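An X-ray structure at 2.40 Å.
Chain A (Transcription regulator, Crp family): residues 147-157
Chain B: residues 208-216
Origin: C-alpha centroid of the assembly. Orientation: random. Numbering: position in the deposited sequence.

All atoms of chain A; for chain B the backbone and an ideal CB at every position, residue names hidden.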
ATOM      1  N   ALA A 147      12.541  17.765  -6.444  1.00 38.92           N
ATOM      2  CA  ALA A 147      13.720  18.218  -5.707  1.00 39.92           C
ATOM      3  C   ALA A 147      15.010  17.767  -6.395  1.00 39.87           C
ATOM      4  O   ALA A 147      15.921  18.577  -6.638  1.00 41.65           O
ATOM      5  CB  ALA A 147      13.693  17.710  -4.262  1.00 38.71           C
ATOM      6  N   TYR A 148      15.068  16.481  -6.724  1.00 35.17           N
ATOM      7  CA  TYR A 148      16.204  15.913  -7.434  1.00 37.19           C
ATOM      8  C   TYR A 148      16.517  16.642  -8.759  1.00 39.69           C
ATOM      9  O   TYR A 148      17.687  16.900  -9.061  1.00 40.62           O
ATOM     10  CB  TYR A 148      15.946  14.441  -7.697  1.00 37.48           C
ATOM     11  CG  TYR A 148      17.169  13.648  -8.071  1.00 39.56           C
ATOM     12  CD1 TYR A 148      18.084  13.260  -7.098  1.00 40.76           C
ATOM     13  CD2 TYR A 148      17.398  13.259  -9.385  1.00 39.30           C
ATOM     14  CE1 TYR A 148      19.197  12.528  -7.418  1.00 42.51           C
ATOM     15  CE2 TYR A 148      18.520  12.517  -9.719  1.00 44.86           C
ATOM     16  CZ  TYR A 148      19.416  12.156  -8.727  1.00 45.02           C
ATOM     17  OH  TYR A 148      20.533  11.412  -9.016  1.00 48.98           O
ATOM     18  N   ALA A 149      15.486  16.971  -9.544  1.00 34.14           N
ATOM     19  CA  ALA A 149      15.719  17.665 -10.820  1.00 37.83           C
ATOM     20  C   ALA A 149      16.408  19.017 -10.589  1.00 40.13           C
ATOM     21  O   ALA A 149      17.399  19.327 -11.238  1.00 42.95           O
ATOM     22  CB  ALA A 149      14.414  17.870 -11.579  1.00 37.69           C
ATOM     23  N   LEU A 150      15.866  19.810  -9.660  1.00 38.46           N
ATOM     24  CA  LEU A 150      16.456  21.095  -9.323  1.00 40.71           C
ATOM     25  C   LEU A 150      17.864  20.894  -8.770  1.00 43.06           C
ATOM     26  O   LEU A 150      18.784  21.630  -9.134  1.00 45.08           O
ATOM     27  CB  LEU A 150      15.613  21.835  -8.292  1.00 38.79           C
ATOM     28  CG  LEU A 150      14.248  22.363  -8.754  1.00 40.92           C
ATOM     29  CD1 LEU A 150      13.310  22.617  -7.536  1.00 37.69           C
ATOM     30  CD2 LEU A 150      14.415  23.616  -9.623  1.00 44.92           C
ATOM     31  N   LEU A 151      18.026  19.897  -7.894  1.00 35.91           N
ATOM     32  CA  LEU A 151      19.341  19.572  -7.347  1.00 36.04           C
ATOM     33  C   LEU A 151      20.353  19.351  -8.473  1.00 40.72           C
ATOM     34  O   LEU A 151      21.489  19.812  -8.366  1.00 43.34           O
ATOM     35  CB  LEU A 151      19.295  18.343  -6.422  1.00 33.81           C
ATOM     36  CG  LEU A 151      20.662  17.918  -5.853  1.00 36.02           C
ATOM     37  CD1 LEU A 151      21.272  18.996  -4.921  1.00 38.91           C
ATOM     38  CD2 LEU A 151      20.608  16.549  -5.142  1.00 36.47           C
ATOM     39  N   LYS A 152      19.947  18.669  -9.547  1.00 48.63           N
ATOM     40  CA  LYS A 152      20.856  18.438 -10.665  1.00 54.16           C
ATOM     41  C   LYS A 152      21.280  19.731 -11.363  1.00 59.68           C
ATOM     42  O   LYS A 152      22.421  19.852 -11.801  1.00 64.45           O
ATOM     43  CB  LYS A 152      20.257  17.486 -11.683  1.00 53.35           C
ATOM     44  CG  LYS A 152      20.471  16.039 -11.359  1.00 54.75           C
ATOM     45  CD  LYS A 152      19.871  15.156 -12.459  1.00 55.51           C
ATOM     46  CE  LYS A 152      20.735  15.185 -13.707  1.00 61.91           C
ATOM     47  NZ  LYS A 152      20.100  14.374 -14.797  1.00 64.01           N
ATOM     48  N   LEU A 153      20.364  20.687 -11.470  1.00 42.97           N
ATOM     49  CA  LEU A 153      20.672  21.960 -12.109  1.00 49.45           C
ATOM     50  C   LEU A 153      21.715  22.688 -11.271  1.00 51.71           C
ATOM     51  O   LEU A 153      22.653  23.287 -11.800  1.00 56.94           O
ATOM     52  CB  LEU A 153      19.422  22.806 -12.264  1.00 47.34           C
ATOM     53  CG  LEU A 153      18.374  22.192 -13.197  1.00 48.21           C
ATOM     54  CD1 LEU A 153      17.149  23.082 -13.276  1.00 47.54           C
ATOM     55  CD2 LEU A 153      18.973  21.928 -14.592  1.00 51.73           C
ATOM     56  N   LEU A 154      21.552  22.594  -9.958  1.00 54.02           N
ATOM     57  CA  LEU A 154      22.444  23.221  -9.011  1.00 55.03           C
ATOM     58  C   LEU A 154      23.850  22.613  -9.112  1.00 60.08           C
ATOM     59  O   LEU A 154      24.865  23.322  -9.024  1.00 63.35           O
ATOM     60  CB  LEU A 154      21.879  22.992  -7.623  1.00 51.35           C
ATOM     61  CG  LEU A 154      22.026  24.081  -6.572  1.00 53.16           C
ATOM     62  CD1 LEU A 154      21.429  25.393  -7.060  1.00 52.92           C
ATOM     63  CD2 LEU A 154      21.352  23.583  -5.270  1.00 47.40           C
ATOM     64  N   ARG A 155      23.900  21.300  -9.320  1.00 60.83           N
ATOM     65  CA  ARG A 155      25.162  20.590  -9.408  1.00 63.30           C
ATOM     66  C   ARG A 155      25.792  20.617 -10.786  1.00 70.54           C
ATOM     67  O   ARG A 155      26.955  20.260 -10.941  1.00 75.45           O
ATOM     68  CB  ARG A 155      24.984  19.154  -8.955  1.00 60.73           C
ATOM     69  CG  ARG A 155      24.730  19.068  -7.476  1.00 57.18           C
ATOM     70  CD  ARG A 155      25.375  17.862  -6.924  1.00 59.59           C
ATOM     71  NE  ARG A 155      26.833  17.966  -6.854  1.00 67.82           N
ATOM     72  CZ  ARG A 155      27.510  18.318  -5.757  1.00 69.74           C
ATOM     73  NH1 ARG A 155      26.861  18.634  -4.636  1.00 64.57           N
ATOM     74  NH2 ARG A 155      28.840  18.364  -5.774  1.00 73.09           N
ATOM     75  N   GLN A 156      25.021  21.027 -11.789  1.00 79.20           N
ATOM     76  CA  GLN A 156      25.544  21.180 -13.141  1.00 82.47           C
ATOM     77  C   GLN A 156      26.131  22.581 -13.308  1.00 88.07           C
ATOM     78  O   GLN A 156      26.595  22.956 -14.387  1.00 91.87           O
ATOM     79  CB  GLN A 156      24.459  20.880 -14.185  1.00 81.11           C
ATOM     80  CG  GLN A 156      24.268  19.375 -14.440  1.00 79.14           C
ATOM     81  CD  GLN A 156      22.993  19.035 -15.220  1.00 78.34           C
ATOM     82  OE1 GLN A 156      21.901  19.503 -14.893  1.00 74.00           O
ATOM     83  NE2 GLN A 156      23.136  18.205 -16.249  1.00 83.23           N
ATOM     84  N   GLY A 157      26.115  23.344 -12.217  1.00 70.02           N
ATOM     85  CA  GLY A 157      26.746  24.650 -12.192  1.00 74.35           C
ATOM     86  C   GLY A 157      25.782  25.817 -12.133  1.00 74.14           C
ATOM     87  O   GLY A 157      26.168  26.928 -11.774  1.00 76.67           O
TER
ATOM     88  N   UNK B 208      31.445   7.921  -8.325  1.00 63.27           N
ATOM     89  CA  UNK B 208      30.386   7.648  -7.370  1.00 59.99           C
ATOM     90  C   UNK B 208      29.539   8.903  -7.178  1.00 58.42           C
ATOM     91  O   UNK B 208      28.313   8.848  -7.268  1.00 53.28           O
ATOM     92  CB  UNK B 208      30.965   7.172  -6.036  1.00 59.99           C
ATOM     93  N   UNK B 209      30.203  10.031  -6.934  1.00 79.06           N
ATOM     94  CA  UNK B 209      29.521  11.298  -6.716  1.00 77.43           C
ATOM     95  C   UNK B 209      28.693  11.637  -7.947  1.00 78.73           C
ATOM     96  O   UNK B 209      27.583  12.156  -7.847  1.00 76.14           O
ATOM     97  CB  UNK B 209      30.520  12.415  -6.407  1.00 77.43           C
ATOM     98  N   UNK B 210      29.224  11.309  -9.115  1.00 72.50           N
ATOM     99  CA  UNK B 210      28.482  11.507 -10.353  1.00 74.97           C
ATOM    100  C   UNK B 210      27.225  10.649 -10.362  1.00 70.02           C
ATOM    101  O   UNK B 210      26.154  11.110 -10.741  1.00 68.55           O
ATOM    102  CB  UNK B 210      29.358  11.181 -11.564  1.00 74.97           C
ATOM    103  N   UNK B 211      27.368   9.394  -9.950  1.00 60.18           N
ATOM    104  CA  UNK B 211      26.238   8.471  -9.923  1.00 57.56           C
ATOM    105  C   UNK B 211      25.181   8.905  -8.901  1.00 52.18           C
ATOM    106  O   UNK B 211      23.984   8.800  -9.176  1.00 49.90           O
ATOM    107  CB  UNK B 211      26.724   7.055  -9.606  1.00 57.56           C
ATOM    108  N   UNK B 212      25.625   9.407  -7.741  1.00 54.90           N
ATOM    109  CA  UNK B 212      24.701   9.853  -6.694  1.00 52.05           C
ATOM    110  C   UNK B 212      23.792  10.972  -7.205  1.00 53.10           C
ATOM    111  O   UNK B 212      22.592  11.009  -6.914  1.00 47.74           O
ATOM    112  CB  UNK B 212      25.478  10.328  -5.465  1.00 52.05           C
ATOM    113  N   UNK B 213      24.369  11.875  -7.988  1.00 53.54           N
ATOM    114  CA  UNK B 213      23.620  13.023  -8.470  1.00 52.78           C
ATOM    115  C   UNK B 213      23.069  12.813  -9.855  1.00 55.23           C
ATOM    116  O   UNK B 213      22.613  13.755 -10.497  1.00 59.39           O
ATOM    117  CB  UNK B 213      24.502  14.273  -8.455  1.00 52.78           C
ATOM    118  N   UNK B 214      23.066  11.563 -10.302  1.00 60.28           N
ATOM    119  CA  UNK B 214      22.287  11.181 -11.470  1.00 62.67           C
ATOM    120  C   UNK B 214      22.773  11.735 -12.800  1.00 68.53           C
ATOM    121  O   UNK B 214      22.050  11.725 -13.809  1.00 70.69           O
ATOM    122  CB  UNK B 214      20.837  11.621 -11.261  1.00 62.67           C
ATOM    123  N   UNK B 215      24.002  12.227 -12.816  1.00 74.72           N
ATOM    124  CA  UNK B 215      24.610  12.596 -14.081  1.00 81.19           C
ATOM    125  C   UNK B 215      25.521  11.474 -14.595  1.00 85.21           C
ATOM    126  O   UNK B 215      26.200  11.626 -15.604  1.00 88.63           O
ATOM    127  CB  UNK B 215      25.398  13.898 -13.929  1.00 81.19           C
ATOM    128  N   UNK B 216      25.510  10.342 -13.897  1.00 95.98           N
ATOM    129  CA  UNK B 216      26.155   9.120 -14.372  1.00 96.47           C
ATOM    130  C   UNK B 216      25.421   7.911 -13.790  1.00 95.54           C
ATOM    131  O   UNK B 216      25.807   6.767 -13.968  1.00 98.79           O
ATOM    132  OXT UNK B 216      24.398   8.044 -13.114  1.00 89.45           O
ATOM    133  CB  UNK B 216      27.636   9.096 -13.988  1.00 96.47           C
TER

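Position 208 lies in the last helical turns of chain B, and its ideal CB has no chain A atom within 5.5 Å. Chain A sets no preference here, and many side chains would suit; the residue is B:Leu208.

At 209 the CA-to-CB bond points sideways, so a short side chain would fall short of chain A. The guanidinium of A:Arg155 lies off to one side of this bond, within reach of a long side chain that bends toward it, acidic or polar. The residue is B:Glu209, and its OE2 lies 3.9 Å from A:Arg155 NH2. This salt bridge is long, and because the oxygen sits well out of the guanidinium plane it rests on charge alone.

Positions 210 and 211 are left open by chain A: the first is out of reach, the second has its CB directed away, and any side chain, polar or apolar, would be tolerated at both. They are B:Glu210 and B:Ile211.

Position 212 points sideways, and chain A does not choose among side chains. Its backbone matters more, since the carbonyl lies at the edge of the A:Tyr148 ring. The residue is B:Ala212, whose O accepts a hydrogen bond from A:Tyr148 OH at 3.0 Å.

At 213 the chain leaves helical angles. The ideal CB lies 4.0 Å from A:Arg155 CD, with A:Leu151 and the aliphatic part of A:Lys152 also bordering the space. A large apolar side chain would suit, and an aromatic one could also exploit the positive charge. The residue is B:Phe213. A:Arg155 CD sits over the ring face, 3.2 Å from the centroid of B:Phe213, and the guanidinium stacks almost flat on the same ring, with centres 4.2 Å apart and planes at 11°, adding a cation-pi contact. At the ring edge, A:Leu151 CD2 packs against B:Phe213 CD1 at 3.7 Å.

Position 214 has a phi of 69°, which favours glycine, and its ideal CB would lie 2.3 Å from A:Tyr148 OH, a clash. Both point to B:Gly214. Because B:Gly214 has no CB, the hydroxyl of A:Tyr148 can come close to the backbone: A:Tyr148 OH is 2.8 Å from B:Gly214 N, although the angle is too poor for a hydrogen bond. A:Lys152 NZ gives a weak hydrogen bond to B:Gly214 O at 3.4 Å.

At 215 CB points sideways, 4.8 Å from A:Lys152 CE, and several medium or long side chains could be accommodated. B:Leu215 brings its CD2 to 4.2 Å from A:Gln156 CG.

Position 216, the C-terminal residue, is unconstrained by chain A; it is B:Ala216.

Chain B 208-216: LEEIAFGLA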
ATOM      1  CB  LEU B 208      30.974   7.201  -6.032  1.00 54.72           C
ATOM      2  CG  LEU B 208      29.934   6.909  -4.961  1.00 52.54           C
ATOM      3  CD1 LEU B 208      29.271   5.553  -5.229  1.00 50.84           C
ATOM      4  CD2 LEU B 208      30.536   6.955  -3.541  1.00 51.73           C
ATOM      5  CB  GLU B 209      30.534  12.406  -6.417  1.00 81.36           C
ATOM      6  CG  GLU B 209      29.933  13.669  -5.792  1.00 80.85           C
ATOM      7  CD  GLU B 209      30.988  14.592  -5.174  1.00 82.77           C
ATOM      8  OE1 GLU B 209      32.134  14.632  -5.690  1.00 86.79           O
ATOM      9  OE2 GLU B 209      30.670  15.272  -4.170  1.00 77.79           O
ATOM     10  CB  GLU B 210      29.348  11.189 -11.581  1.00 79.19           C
ATOM     11  CG  GLU B 210      30.460  12.194 -11.861  1.00 84.62           C
ATOM     12  CD  GLU B 210      31.014  12.076 -13.283  1.00 94.28           C
ATOM     13  OE1 GLU B 210      30.829  11.013 -13.919  1.00 93.19           O
ATOM     14  OE2 GLU B 210      31.630  13.054 -13.770  1.00100.31           O
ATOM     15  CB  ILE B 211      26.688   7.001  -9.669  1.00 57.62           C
ATOM     16  CG1 ILE B 211      27.534   6.498 -10.843  1.00 61.08           C
ATOM     17  CG2 ILE B 211      25.475   6.087  -9.497  1.00 53.28           C
ATOM     18  CD1 ILE B 211      28.213   5.168 -10.596  1.00 60.79           C
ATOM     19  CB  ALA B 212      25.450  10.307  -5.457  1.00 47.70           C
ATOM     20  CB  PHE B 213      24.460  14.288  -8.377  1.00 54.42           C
ATOM     21  CG  PHE B 213      24.805  14.632  -6.977  1.00 52.20           C
ATOM     22  CD1 PHE B 213      23.804  15.011  -6.086  1.00 48.64           C
ATOM     23  CD2 PHE B 213      26.102  14.514  -6.514  1.00 53.90           C
ATOM     24  CE1 PHE B 213      24.103  15.322  -4.767  1.00 46.90           C
ATOM     25  CE2 PHE B 213      26.410  14.820  -5.195  1.00 51.43           C
ATOM     26  CZ  PHE B 213      25.407  15.223  -4.319  1.00 48.30           C
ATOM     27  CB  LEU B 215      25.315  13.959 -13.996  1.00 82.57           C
ATOM     28  CG  LEU B 215      25.933  14.420 -12.672  1.00 80.93           C
ATOM     29  CD1 LEU B 215      27.398  14.061 -12.626  1.00 84.07           C
ATOM     30  CD2 LEU B 215      25.743  15.923 -12.458  1.00 80.44           C
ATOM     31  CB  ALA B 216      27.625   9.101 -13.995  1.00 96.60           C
TER
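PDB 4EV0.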